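Local coordinates for uncharacterized protein Atu2452 (Agrobacterium tumefaciens, PDB 2R8B), which is of unknown function but belongs to the dienelactone hydrolase family and is probably a serine hydrolase with an alpha/beta-hydrolase fold, at residues H53-L67 / F79-S93. Residues are numbered along the deposited sequence; the frame is centred on the assembly and turned at random.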
# COMPACT_ATOMS: atom_id res chain seq x y z
N HIS A 53 -6.25 14.66 -0.56
CA HIS A 53 -5.47 13.85 -1.50
C HIS A 53 -5.28 14.53 -2.84
O HIS A 53 -6.05 15.42 -3.19
CB HIS A 53 -6.15 12.48 -1.69
CG HIS A 53 -7.52 12.54 -2.30
ND1 HIS A 53 -8.65 12.80 -1.56
CD2 HIS A 53 -7.94 12.34 -3.58
CE1 HIS A 53 -9.71 12.77 -2.36
NE2 HIS A 53 -9.30 12.50 -3.58
N LYS A 54 -4.26 14.13 -3.59
CA LYS A 54 -4.26 14.42 -5.02
C LYS A 54 -5.11 13.38 -5.79
O LYS A 54 -5.23 12.22 -5.36
CB LYS A 54 -2.82 14.45 -5.56
CG LYS A 54 -2.10 15.76 -5.34
CD LYS A 54 -1.50 16.31 -6.66
CE LYS A 54 -0.78 17.65 -6.42
NZ LYS A 54 -1.74 18.78 -6.39
N SER A 55 -5.69 13.78 -6.94
CA SER A 55 -6.33 12.83 -7.86
C SER A 55 -6.15 13.14 -9.34
O SER A 55 -6.09 14.30 -9.73
CB SER A 55 -7.81 12.66 -7.53
OG SER A 55 -8.45 13.91 -7.42
N ARG A 56 -6.10 12.10 -10.16
CA ARG A 56 -6.09 12.26 -11.62
C ARG A 56 -7.11 11.28 -12.18
O ARG A 56 -6.89 10.06 -12.14
CB ARG A 56 -4.68 11.98 -12.16
CG ARG A 56 -4.35 12.55 -13.50
CD ARG A 56 -4.44 11.53 -14.61
NE ARG A 56 -3.42 10.49 -14.51
CZ ARG A 56 -3.28 9.49 -15.39
NH1 ARG A 56 -4.09 9.44 -16.46
NH2 ARG A 56 -2.33 8.55 -15.20
N ALA A 57 -8.25 11.81 -12.62
CA ALA A 57 -9.35 11.02 -13.17
C ALA A 57 -8.88 10.18 -14.36
O ALA A 57 -8.33 10.70 -15.31
CB ALA A 57 -10.53 11.92 -13.60
N GLY A 58 -9.08 8.87 -14.27
CA GLY A 58 -8.72 7.97 -15.37
C GLY A 58 -9.92 7.52 -16.20
O GLY A 58 -11.07 7.94 -15.94
N VAL A 59 -9.63 6.67 -17.18
CA VAL A 59 -10.66 6.05 -18.00
C VAL A 59 -11.52 5.06 -17.20
O VAL A 59 -11.01 4.32 -16.35
CB VAL A 59 -10.02 5.42 -19.24
CG1 VAL A 59 -10.72 4.08 -19.63
CG2 VAL A 59 -10.10 6.46 -20.42
N ALA A 60 -12.83 5.09 -17.45
CA ALA A 60 -13.78 4.15 -16.87
C ALA A 60 -13.44 2.65 -17.15
O ALA A 60 -13.38 2.19 -18.30
CB ALA A 60 -15.20 4.48 -17.34
N GLY A 61 -13.23 1.88 -16.09
CA GLY A 61 -12.93 0.47 -16.32
C GLY A 61 -11.46 0.18 -16.11
O GLY A 61 -11.04 -1.00 -15.87
N ALA A 62 -10.68 1.26 -16.18
CA ALA A 62 -9.27 1.22 -15.88
C ALA A 62 -9.02 1.20 -14.34
O ALA A 62 -9.90 1.61 -13.54
CB ALA A 62 -8.57 2.38 -16.53
N PRO A 63 -7.83 0.71 -13.93
CA PRO A 63 -7.55 0.57 -12.50
C PRO A 63 -7.74 1.86 -11.71
O PRO A 63 -7.64 2.95 -12.27
CB PRO A 63 -6.07 0.15 -12.46
CG PRO A 63 -5.86 -0.53 -13.82
CD PRO A 63 -6.70 0.25 -14.78
N LEU A 64 -8.07 1.67 -10.43
CA LEU A 64 -7.95 2.65 -9.36
C LEU A 64 -6.56 2.43 -8.76
O LEU A 64 -6.29 1.38 -8.16
CB LEU A 64 -8.98 2.37 -8.26
CG LEU A 64 -9.72 3.51 -7.57
CD1 LEU A 64 -9.68 3.29 -6.11
CD2 LEU A 64 -9.18 4.90 -7.90
N PHE A 65 -5.67 3.39 -8.93
CA PHE A 65 -4.35 3.22 -8.41
C PHE A 65 -4.23 4.09 -7.17
O PHE A 65 -4.21 5.31 -7.27
CB PHE A 65 -3.32 3.65 -9.42
CG PHE A 65 -1.97 3.10 -9.16
CD1 PHE A 65 -1.68 2.44 -7.99
CD2 PHE A 65 -0.97 3.24 -10.09
CE1 PHE A 65 -0.43 1.92 -7.77
CE2 PHE A 65 0.29 2.73 -9.87
CZ PHE A 65 0.57 2.07 -8.72
N VAL A 66 -4.16 3.48 -5.99
CA VAL A 66 -3.96 4.26 -4.78
C VAL A 66 -2.53 4.08 -4.28
O VAL A 66 -2.01 2.97 -4.31
CB VAL A 66 -5.05 3.98 -3.71
CG1 VAL A 66 -5.30 2.52 -3.55
CG2 VAL A 66 -4.70 4.61 -2.38
N LEU A 67 -1.88 5.19 -3.92
CA LEU A 67 -0.46 5.18 -3.53
C LEU A 67 -0.31 5.91 -2.24
O LEU A 67 -0.82 7.02 -2.07
CB LEU A 67 0.44 5.85 -4.55
CG LEU A 67 0.32 5.50 -6.03
CD1 LEU A 67 -0.60 6.51 -6.68
CD2 LEU A 67 1.70 5.56 -6.66
N PHE A 79 2.48 10.57 -6.46
CA PHE A 79 1.53 10.91 -7.52
C PHE A 79 2.07 10.72 -8.93
O PHE A 79 1.52 9.90 -9.66
CB PHE A 79 0.95 12.32 -7.34
CG PHE A 79 -0.28 12.62 -8.19
CD1 PHE A 79 -1.50 12.02 -7.90
CD2 PHE A 79 -0.21 13.53 -9.25
CE1 PHE A 79 -2.62 12.29 -8.65
CE2 PHE A 79 -1.33 13.84 -10.01
CZ PHE A 79 -2.55 13.21 -9.71
N ASP A 80 3.10 11.45 -9.35
CA ASP A 80 3.45 11.37 -10.78
C ASP A 80 4.18 10.10 -11.04
O ASP A 80 4.12 9.55 -12.14
CB ASP A 80 4.22 12.58 -11.31
CG ASP A 80 4.03 13.79 -10.45
OD1 ASP A 80 3.79 14.88 -11.00
OD2 ASP A 80 4.12 13.61 -9.21
N PHE A 81 4.83 9.60 -10.01
CA PHE A 81 5.47 8.30 -10.11
C PHE A 81 4.51 7.24 -10.65
O PHE A 81 4.83 6.53 -11.61
CB PHE A 81 5.98 7.86 -8.76
CG PHE A 81 6.64 6.54 -8.81
CD1 PHE A 81 7.80 6.36 -9.58
CD2 PHE A 81 6.13 5.46 -8.12
CE1 PHE A 81 8.45 5.13 -9.63
CE2 PHE A 81 6.79 4.21 -8.15
CZ PHE A 81 7.93 4.05 -8.92
N GLY A 82 3.34 7.16 -10.03
CA GLY A 82 2.23 6.33 -10.50
C GLY A 82 1.35 6.88 -11.63
O GLY A 82 0.53 6.16 -12.18
N ALA A 83 1.48 8.14 -12.00
CA ALA A 83 0.78 8.59 -13.21
C ALA A 83 1.53 8.04 -14.42
O ALA A 83 0.92 7.50 -15.37
CB ALA A 83 0.68 10.13 -13.27
N ARG A 84 2.85 8.19 -14.33
CA ARG A 84 3.83 7.63 -15.24
C ARG A 84 3.66 6.10 -15.30
O ARG A 84 3.79 5.51 -16.35
CB ARG A 84 5.24 7.97 -14.72
CG ARG A 84 6.28 8.58 -15.70
CD ARG A 84 7.76 8.26 -15.22
NE ARG A 84 8.17 8.93 -13.98
CZ ARG A 84 8.19 8.38 -12.76
NH1 ARG A 84 7.83 7.11 -12.59
NH2 ARG A 84 8.57 9.10 -11.71
N LEU A 85 3.34 5.45 -14.19
CA LEU A 85 3.26 4.01 -14.25
C LEU A 85 2.03 3.43 -14.95
O LEU A 85 2.14 2.44 -15.65
CB LEU A 85 3.37 3.39 -12.87
CG LEU A 85 4.82 3.16 -12.49
CD1 LEU A 85 4.95 2.92 -10.99
CD2 LEU A 85 5.34 2.01 -13.31
N LEU A 86 0.86 3.99 -14.71
CA LEU A 86 -0.35 3.45 -15.31
C LEU A 86 -1.03 4.61 -16.02
O LEU A 86 -1.86 5.35 -15.46
CB LEU A 86 -1.21 2.70 -14.29
CG LEU A 86 -0.65 1.31 -13.95
CD1 LEU A 86 -1.23 0.76 -12.67
CD2 LEU A 86 -0.81 0.31 -15.10
N PRO A 87 -0.66 4.76 -17.28
CA PRO A 87 -0.78 6.01 -17.98
C PRO A 87 -2.22 6.45 -17.93
O PRO A 87 -2.52 7.63 -18.12
CB PRO A 87 -0.38 5.63 -19.42
CG PRO A 87 0.46 4.38 -19.27
CD PRO A 87 -0.15 3.66 -18.13
N GLN A 88 -3.12 5.50 -17.69
CA GLN A 88 -4.52 5.83 -17.80
C GLN A 88 -5.38 5.26 -16.69
O GLN A 88 -6.61 5.21 -16.80
CB GLN A 88 -5.06 5.49 -19.18
CG GLN A 88 -5.06 4.01 -19.63
CD GLN A 88 -6.02 3.91 -20.87
OE1 GLN A 88 -5.59 3.56 -21.99
NE2 GLN A 88 -7.32 4.28 -20.68
N ALA A 89 -4.71 4.89 -15.61
CA ALA A 89 -5.39 4.45 -14.41
C ALA A 89 -5.95 5.72 -13.82
O ALA A 89 -5.40 6.80 -14.07
CB ALA A 89 -4.41 3.79 -13.44
N THR A 90 -7.04 5.61 -13.07
CA THR A 90 -7.44 6.74 -12.28
C THR A 90 -6.56 6.73 -11.05
O THR A 90 -6.32 5.68 -10.47
CB THR A 90 -8.99 6.88 -12.01
OG1 THR A 90 -9.19 7.25 -10.64
CG2 THR A 90 -9.87 5.62 -12.48
N ILE A 91 -5.98 7.88 -10.69
CA ILE A 91 -4.89 7.88 -9.71
C ILE A 91 -5.18 8.68 -8.49
O ILE A 91 -5.57 9.85 -8.55
CB ILE A 91 -3.55 8.32 -10.29
CG1 ILE A 91 -2.94 7.15 -11.03
CG2 ILE A 91 -2.55 8.71 -9.19
CD1 ILE A 91 -2.20 7.57 -12.23
N LEU A 92 -4.90 8.08 -7.36
CA LEU A 92 -5.38 8.61 -6.15
C LEU A 92 -4.27 8.61 -5.08
O LEU A 92 -3.68 7.59 -4.79
CB LEU A 92 -6.56 7.73 -5.79
CG LEU A 92 -7.43 8.26 -4.70
CD1 LEU A 92 -8.80 7.73 -4.95
CD2 LEU A 92 -6.78 7.64 -3.44
N SER A 93 -3.96 9.77 -4.52
CA SER A 93 -2.81 9.82 -3.62
C SER A 93 -3.04 10.75 -2.42
O SER A 93 -2.94 11.97 -2.54
CB SER A 93 -1.54 10.18 -4.39
OG SER A 93 -0.60 10.80 -3.55
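Strand 90-93, at one end of the parallel run of an alpha/beta-hydrolase sheet, lies between the antiparallel edge strand 53-56, with Arg-56, and the inner parallel strand 64-67, with Phe-65, and the backbone bonds establish this order. Along strand 53-56, Lys-54 and Arg-56 form hydrogen-bonded pairs with Ser-93 and Ile-91, Ile-91 N reaching Arg-56 O at 2.8 Å. Toward strand 64-67 the pattern is the parallel ladder: Thr-90 N to Pro-63 O, Phe-65 N to Thr-90 O (2.8 Å, 174° at the hydrogen), Leu-92 N to Phe-65 O and Leu-67 N to Leu-92 O.

Helix 79-85 packs on the face carrying Lys-54, Arg-56, Phe-65 and Ile-91. The Phe-79 ring receives Lys-54 CB over one face in a CH-pi contact (4.0 Å to the centroid), while its CZ meets Arg-56 CB at 3.5 Å. The Arg-56 chain, bent at chi2 (-101°) and chi3 (-67°), runs to the loop after the helix, where NH1 donates to Pro-87 O at 2.9 Å; NH2 adds weak bonds to Pro-87 O and Leu-86 O, and Ala-89 O lies over one guanidinium face. Deeper in, Phe-65 CD2 touches Leu-86 CD1 at 3.6 Å.

On the other face, the side chains of Val-66 and Leu-92 lie side by side, Val-66 CG2 3.8 Å from Leu-92 CD2. Adjacent parallel strands 64-68 and 90-94, joined through helix 75-85 on one face, make a beta-alpha-beta crossover; with helix 117-138 on the other face and strand 53-56 antiparallel at the edge, this is the N-terminal side of an alpha/beta-hydrolase fold.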